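Local coordinates for protein hydrogen peroxide-inducible genes activator (Corynebacterium glutamicum, PDB 6G1D) that senses hydrogen peroxide as a LysR-type transcription factor and activates peroxide-inducible genes, probably by binding DNA through its winged helix-turn-helix domain, at residues Ala13-Phe18 / Lys78-Ala83; Val19-Ala22 / His26-Thr29. The protein carries 1 engineered substitution. One frame throughout, in Å; residues are numbered along the deposited sequence.

Interaction 1: residues Ala13-Phe18 / Lys78-Ala83; sequences AQLRTF and KSTLDA
Leu81 of the long linker helix 68-95 reaches across to Leu15 and Arg16 on helix 12-24, the first helix of the LysR-type helix-turn-helix domain. The contact shows how such a DNA-binding head is seated on its dimerisation helix: the segments 13-18 and 78-83 cross at -125°, their axes 9.8 Å apart at closest approach.

Apolar packing does most of the work. Leu81 spreads its two methyls over the first helix, CD2 passing 4.1 Å from Leu15 CB while CD1 rests on the backbone near Arg16 CA. Leu15 answers with its own tip, CD1 lying 3.9 Å from Thr80 CG2, the two side chains meeting nearly at right angles. Thr80 places this methyl anti to its backbone N (OG1 chi1 -49°), which turns the hydroxyl back along its own helix to bond Phe76 O; a weak second bond reaches Ala83 O of the second subunit. Phe87 of that subunit also packs on Leu15, tying the seat to the dimer interface.

The charged residue takes part through its aliphatic stem. Arg16 bends at chi3 (-90°), and its guanidinium lies obliquely beside the same leucine methyl that its CG meets, Arg16 CG to Leu81 CD2 being 3.5 Å.

Interaction 2: residues Val19-Ala22 / His26-Thr29; sequences VTIA and HFGT
Ile21 and Phe27 are the nearest pair of the two backbones, their CA atoms 6.2 Å apart across the short turn between helix 12-24 and helix 27-33. The chain doubles back here within a few residues: His26, extended at phi -155° and psi 129°, occupies the N-cap position, and the next helix starts at Phe27. The backbones themselves stay apart, Ile21 O lying 4.4 Å from His26 N, so the contact is carried mainly by one aliphatic and one aromatic side chain.

Ile21 supplies its longer branch. CG1 stands beside the backbone N (chi1 -64°), and an extended second torsion carries the terminal methyl out to the partner, Ile21 CD1 reaching Phe27 CE1 at 4.0 Å. Phe27 has its CB directed away from helix 12-24, yet its ring swings back so that its outer part comes nearest. The methyl approaches the ring obliquely, making this a dispersion contact between apolar groups without the defined geometry of a stack.

His26 contributes at the margin. Its CB points away from segment 19-22 and the residue is exposed; ND1 makes a weak hydrogen bond to Cys24 O within the turn.

As in other LysR-type regulators, the helix-turn-helix proper is probably helix 27-33 followed by helix 38-52, the likely recognition helix, so the contact packs the first helix, 12-24, against the start of that motif. The pair belongs to a larger, largely apolar cluster. Leu41 of helix 38-52 touches both Ile21 and Phe27, and Leu45 and Gln38 of the same helix also touch Phe27. Val64, in the loop just before strand 65-66, also packs on both residues, while Ala30 of helix 27-33 meets Ile21.

Both contacts are built on helix 12-24, which supplies 13-18 to interaction 1 and the following residues 19-22 to interaction 2. Along the chain interaction 2 is nested within the loop closed by interaction 1: helix 27-33, helix 38-52 and the hairpin strands come between 13-18 and 78-83. The centres are about 13 Å apart, and the two contacts touch directly, with Leu81 CD1 3.7 Å from Val19 CG2. One helix thus joins the interior of the DNA-binding head, through interaction 2, to the dimerising linker helix 68-95, through interaction 1, and both contacts belong to one continuously packed head.

Interaction 1: residues Ala13-Phe18 / Lys78-Ala83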
ATOM      1  N   ALA B  13     -10.618 -14.234 -36.243  1.00 45.22           N
ATOM      2  CA  ALA B  13     -11.697 -15.191 -35.929  1.00 45.52           C
ATOM      3  C   ALA B  13     -11.135 -16.480 -35.365  1.00 44.75           C
ATOM      4  O   ALA B  13     -11.673 -17.051 -34.434  1.00 45.05           O
ATOM      5  CB  ALA B  13     -12.589 -15.472 -37.144  1.00 46.24           C
ATOM      6  N   GLN B  14     -10.031 -16.953 -35.924  1.00 43.65           N
ATOM      7  CA  GLN B  14      -9.416 -18.166 -35.412  1.00 43.10           C
ATOM      8  C   GLN B  14      -8.861 -17.973 -34.031  1.00 42.78           C
ATOM      9  O   GLN B  14      -8.986 -18.845 -33.182  1.00 42.85           O
ATOM     10  CB  GLN B  14      -8.312 -18.639 -36.378  1.00 42.65           C
ATOM     11  CG  GLN B  14      -8.893 -19.273 -37.653  1.00 43.35           C
ATOM     12  CD  GLN B  14      -7.907 -19.333 -38.801  1.00 43.36           C
ATOM     13  OE1 GLN B  14      -6.769 -18.832 -38.734  1.00 42.85           O
ATOM     14  NE2 GLN B  14      -8.338 -20.001 -39.857  1.00 44.24           N
ATOM     15  N   LEU B  15      -8.233 -16.825 -33.793  1.00 44.00           N
ATOM     16  CA  LEU B  15      -7.712 -16.511 -32.475  1.00 44.02           C
ATOM     17  C   LEU B  15      -8.824 -16.397 -31.452  1.00 44.92           C
ATOM     18  O   LEU B  15      -8.645 -16.872 -30.319  1.00 45.10           O
ATOM     19  CB  LEU B  15      -6.848 -15.255 -32.507  1.00 43.78           C
ATOM     20  CG  LEU B  15      -5.522 -15.390 -33.308  1.00 43.05           C
ATOM     21  CD1 LEU B  15      -4.771 -14.064 -33.247  1.00 42.54           C
ATOM     22  CD2 LEU B  15      -4.663 -16.501 -32.774  1.00 42.91           C
ATOM     23  N   ARG B  16      -9.959 -15.776 -31.820  1.00 48.55           N
ATOM     24  CA  ARG B  16     -11.108 -15.689 -30.899  1.00 49.80           C
ATOM     25  C   ARG B  16     -11.576 -17.087 -30.523  1.00 49.89           C
ATOM     26  O   ARG B  16     -11.805 -17.378 -29.351  1.00 50.67           O
ATOM     27  CB  ARG B  16     -12.270 -14.881 -31.486  1.00 50.84           C
ATOM     28  CG  ARG B  16     -11.947 -13.380 -31.502  1.00 52.66           C
ATOM     29  CD  ARG B  16     -13.063 -12.385 -31.749  1.00 57.66           C
ATOM     30  NE  ARG B  16     -13.250 -12.065 -33.168  1.00 68.40           N
ATOM     31  CZ  ARG B  16     -12.715 -11.042 -33.856  1.00 64.11           C
ATOM     32  NH1 ARG B  16     -11.914 -10.107 -33.304  1.00 51.64           N
ATOM     33  NH2 ARG B  16     -13.040 -10.922 -35.152  1.00 60.01           N
ATOM     34  N   THR B  17     -11.677 -17.980 -31.498  1.00 47.76           N
ATOM     35  CA  THR B  17     -12.034 -19.358 -31.204  1.00 48.06           C
ATOM     36  C   THR B  17     -11.093 -20.007 -30.210  1.00 47.70           C
ATOM     37  O   THR B  17     -11.534 -20.628 -29.251  1.00 48.58           O
ATOM     38  CB  THR B  17     -12.134 -20.216 -32.492  1.00 47.83           C
ATOM     39  OG1 THR B  17     -13.316 -19.883 -33.179  1.00 49.29           O
ATOM     40  CG2 THR B  17     -12.177 -21.706 -32.186  1.00 48.28           C
ATOM     41  N   PHE B  18      -9.800 -19.883 -30.451  1.00 41.95           N
ATOM     42  CA  PHE B  18      -8.805 -20.471 -29.533  1.00 41.71           C
ATOM     43  C   PHE B  18      -8.945 -19.921 -28.108  1.00 42.57           C
ATOM     44  O   PHE B  18      -8.973 -20.669 -27.143  1.00 43.22           O
ATOM     45  CB  PHE B  18      -7.390 -20.190 -30.088  1.00 40.66           C
ATOM     46  CG  PHE B  18      -6.268 -20.477 -29.150  1.00 40.55           C
ATOM     47  CD1 PHE B  18      -6.238 -21.646 -28.385  1.00 40.97           C
ATOM     48  CD2 PHE B  18      -5.192 -19.591 -29.049  1.00 40.19           C
ATOM     49  CE1 PHE B  18      -5.173 -21.903 -27.548  1.00 40.96           C
ATOM     50  CE2 PHE B  18      -4.155 -19.847 -28.187  1.00 40.30           C
ATOM     51  CZ  PHE B  18      -4.158 -21.002 -27.449  1.00 40.64           C
ATOM     52  N   LYS B  78      -4.304 -13.372 -26.931  1.00 45.70           N
ATOM     53  CA  LYS B  78      -5.016 -12.286 -26.218  1.00 46.36           C
ATOM     54  C   LYS B  78      -4.502 -10.905 -26.556  1.00 46.24           C
ATOM     55  O   LYS B  78      -5.302 -10.013 -26.765  1.00 46.49           O
ATOM     56  CB  LYS B  78      -4.991 -12.496 -24.706  1.00 47.45           C
ATOM     57  CG  LYS B  78      -6.043 -13.525 -24.335  1.00 48.79           C
ATOM     58  CD  LYS B  78      -5.749 -14.695 -23.407  1.00 54.08           C
ATOM     59  CE  LYS B  78      -6.255 -14.617 -21.956  1.00 60.89           C
ATOM     60  NZ  LYS B  78      -5.346 -13.745 -21.177  1.00 76.10           N
ATOM     61  N   SER B  79      -3.188 -10.701 -26.614  1.00 52.40           N
ATOM     62  CA  SER B  79      -2.640  -9.378 -26.989  1.00 54.00           C
ATOM     63  C   SER B  79      -3.117  -8.947 -28.367  1.00 55.19           C
ATOM     64  O   SER B  79      -3.389  -7.771 -28.579  1.00 57.95           O
ATOM     65  CB  SER B  79      -1.116  -9.352 -26.991  1.00 58.02           C
ATOM     66  OG  SER B  79      -0.611  -9.895 -25.802  1.00 64.74           O
ATOM     67  N   THR B  80      -3.210  -9.895 -29.296  1.00 41.59           N
ATOM     68  CA  THR B  80      -3.639  -9.576 -30.650  1.00 41.20           C
ATOM     69  C   THR B  80      -5.095  -9.102 -30.668  1.00 41.61           C
ATOM     70  O   THR B  80      -5.424  -8.080 -31.281  1.00 42.02           O
ATOM     71  CB  THR B  80      -3.432 -10.778 -31.604  1.00 40.50           C
ATOM     72  OG1 THR B  80      -2.092 -11.299 -31.453  1.00 40.37           O
ATOM     73  CG2 THR B  80      -3.669 -10.347 -33.049  1.00 40.38           C
ATOM     74  N   LEU B  81      -5.944  -9.854 -29.966  1.00 46.52           N
ATOM     75  CA  LEU B  81      -7.375  -9.548 -29.868  1.00 47.24           C
ATOM     76  C   LEU B  81      -7.587  -8.201 -29.153  1.00 48.13           C
ATOM     77  O   LEU B  81      -8.434  -7.416 -29.578  1.00 48.78           O
ATOM     78  CB  LEU B  81      -8.127 -10.646 -29.149  1.00 47.67           C
ATOM     79  CG  LEU B  81      -8.101 -11.999 -29.862  1.00 47.31           C
ATOM     80  CD1 LEU B  81      -8.754 -13.146 -29.075  1.00 48.55           C
ATOM     81  CD2 LEU B  81      -8.763 -11.890 -31.224  1.00 47.87           C
ATOM     82  N   ASP B  82      -6.773  -7.934 -28.119  1.00 52.08           N
ATOM     83  CA  ASP B  82      -6.843  -6.663 -27.392  0.66 53.25           C
ATOM     84  C   ASP B  82      -6.398  -5.503 -28.271  1.00 53.51           C
ATOM     85  O   ASP B  82      -7.024  -4.448 -28.268  1.00 54.62           O
ATOM     86  CB  ASP B  82      -5.986  -6.686 -26.103  0.66 53.83           C
ATOM     87  CG  ASP B  82      -6.482  -7.696 -25.047  0.66 54.18           C
ATOM     88  OD1 ASP B  82      -7.610  -8.226 -25.149  0.66 56.08           O
ATOM     89  OD2 ASP B  82      -5.705  -7.977 -24.107  0.66 56.10           O
ATOM     90  N   ALA B  83      -5.321  -5.686 -29.029  1.00 53.07           N
ATOM     91  CA  ALA B  83      -4.918  -4.646 -29.986  1.00 54.00           C
ATOM     92  C   ALA B  83      -6.012  -4.390 -31.047  1.00 56.47           C
ATOM     93  O   ALA B  83      -6.265  -3.236 -31.403  1.00 56.52           O
ATOM     94  CB  ALA B  83      -3.597  -4.999 -30.653  1.00 55.19           C
TER

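Interaction 2: residues Val19-Ala22 / His26-Thr29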
ATOM      1  N   VAL B  19      -9.007 -18.613 -27.993  1.00 40.48           N
ATOM      2  CA  VAL B  19      -9.020 -17.952 -26.683  1.00 41.45           C
ATOM      3  C   VAL B  19     -10.317 -18.334 -25.931  1.00 43.05           C
ATOM      4  O   VAL B  19     -10.275 -18.660 -24.748  1.00 43.99           O
ATOM      5  CB  VAL B  19      -8.851 -16.431 -26.864  1.00 41.26           C
ATOM      6  CG1 VAL B  19      -9.235 -15.657 -25.627  1.00 42.22           C
ATOM      7  CG2 VAL B  19      -7.418 -16.109 -27.282  1.00 40.07           C
ATOM      8  N   THR B  20     -11.398 -18.291 -26.673  1.00 45.38           N
ATOM      9  CA  THR B  20     -12.686 -18.676 -26.097  0.72 47.18           C
ATOM     10  C   THR B  20     -12.840 -20.177 -25.500  1.00 47.79           C
ATOM     11  O   THR B  20     -13.203 -20.588 -24.363  1.00 49.47           O
ATOM     12  CB  THR B  20     -13.781 -18.442 -27.126  0.72 47.49           C
ATOM     13  OG1 THR B  20     -13.846 -17.054 -27.419  0.72 47.57           O
ATOM     14  CG2 THR B  20     -15.088 -18.867 -26.582  0.72 50.24           C
ATOM     15  N   ILE B  21     -12.257 -21.030 -26.323  1.00 44.99           N
ATOM     16  CA  ILE B  21     -12.177 -22.435 -25.886  1.00 45.50           C
ATOM     17  C   ILE B  21     -11.279 -22.570 -24.653  1.00 45.83           C
ATOM     18  O   ILE B  21     -11.615 -23.293 -23.698  1.00 47.39           O
ATOM     19  CB  ILE B  21     -11.690 -23.410 -26.998  1.00 44.36           C
ATOM     20  CG1 ILE B  21     -12.670 -23.470 -28.163  1.00 44.55           C
ATOM     21  CG2 ILE B  21     -11.592 -24.839 -26.430  1.00 45.32           C
ATOM     22  CD1 ILE B  21     -12.083 -24.047 -29.425  1.00 43.57           C
ATOM     23  N   ALA B  22     -10.142 -21.891 -24.675  1.00 47.60           N
ATOM     24  CA  ALA B  22      -9.176 -21.933 -23.542  1.00 48.71           C
ATOM     25  C   ALA B  22      -9.804 -21.443 -22.240  1.00 52.14           C
ATOM     26  O   ALA B  22      -9.542 -22.009 -21.185  1.00 55.59           O
ATOM     27  CB  ALA B  22      -7.927 -21.116 -23.842  1.00 46.50           C
ATOM     28  N   HIS B  26     -14.993 -25.852 -22.593  1.00 83.52           N
ATOM     29  CA  HIS B  26     -16.079 -26.657 -23.157  1.00 88.26           C
ATOM     30  C   HIS B  26     -16.347 -26.125 -24.547  1.00 79.47           C
ATOM     31  O   HIS B  26     -16.498 -24.908 -24.710  1.00 71.58           O
ATOM     32  CB  HIS B  26     -17.347 -26.611 -22.296  1.00 90.02           C
ATOM     33  CG  HIS B  26     -17.242 -27.387 -21.026  1.00 98.47           C
ATOM     34  ND1 HIS B  26     -16.885 -26.795 -19.834  1.00105.18           N
ATOM     35  CD2 HIS B  26     -17.403 -28.703 -20.763  1.00 97.88           C
ATOM     36  CE1 HIS B  26     -16.844 -27.712 -18.886  1.00100.86           C
ATOM     37  NE2 HIS B  26     -17.147 -28.878 -19.426  1.00104.53           N
ATOM     38  N   PHE B  27     -16.385 -27.020 -25.540  1.00 75.44           N
ATOM     39  CA  PHE B  27     -16.629 -26.626 -26.937  1.00 74.43           C
ATOM     40  C   PHE B  27     -18.005 -26.025 -27.115  1.00 73.47           C
ATOM     41  O   PHE B  27     -18.141 -25.007 -27.768  1.00 79.33           O
ATOM     42  CB  PHE B  27     -16.458 -27.837 -27.887  1.00 76.21           C
ATOM     43  CG  PHE B  27     -15.037 -28.059 -28.366  1.00 84.77           C
ATOM     44  CD1 PHE B  27     -14.643 -27.591 -29.618  1.00 84.06           C
ATOM     45  CD2 PHE B  27     -14.110 -28.769 -27.605  1.00 82.94           C
ATOM     46  CE1 PHE B  27     -13.361 -27.804 -30.092  1.00 84.58           C
ATOM     47  CE2 PHE B  27     -12.818 -28.965 -28.055  1.00 79.48           C
ATOM     48  CZ  PHE B  27     -12.434 -28.482 -29.304  1.00 80.66           C
ATOM     49  N   GLY B  28     -19.026 -26.671 -26.539  1.00 62.25           N
ATOM     50  CA  GLY B  28     -20.420 -26.199 -26.647  1.00 63.96           C
ATOM     51  C   GLY B  28     -20.622 -24.814 -26.070  1.00 63.83           C
ATOM     52  O   GLY B  28     -21.219 -23.951 -26.697  1.00 63.78           O
ATOM     53  N   THR B  29     -20.098 -24.584 -24.879  1.00 66.77           N
ATOM     54  CA  THR B  29     -20.160 -23.262 -24.250  1.00 69.30           C
ATOM     55  C   THR B  29     -19.393 -22.259 -25.112  1.00 66.29           C
ATOM     56  O   THR B  29     -19.871 -21.143 -25.340  1.00 65.20           O
ATOM     57  CB  THR B  29     -19.530 -23.295 -22.832  1.00 75.92           C
ATOM     58  OG1 THR B  29     -20.240 -24.237 -22.021  1.00 87.33           O
ATOM     59  CG2 THR B  29     -19.558 -21.912 -22.167  1.00 81.28           C
TER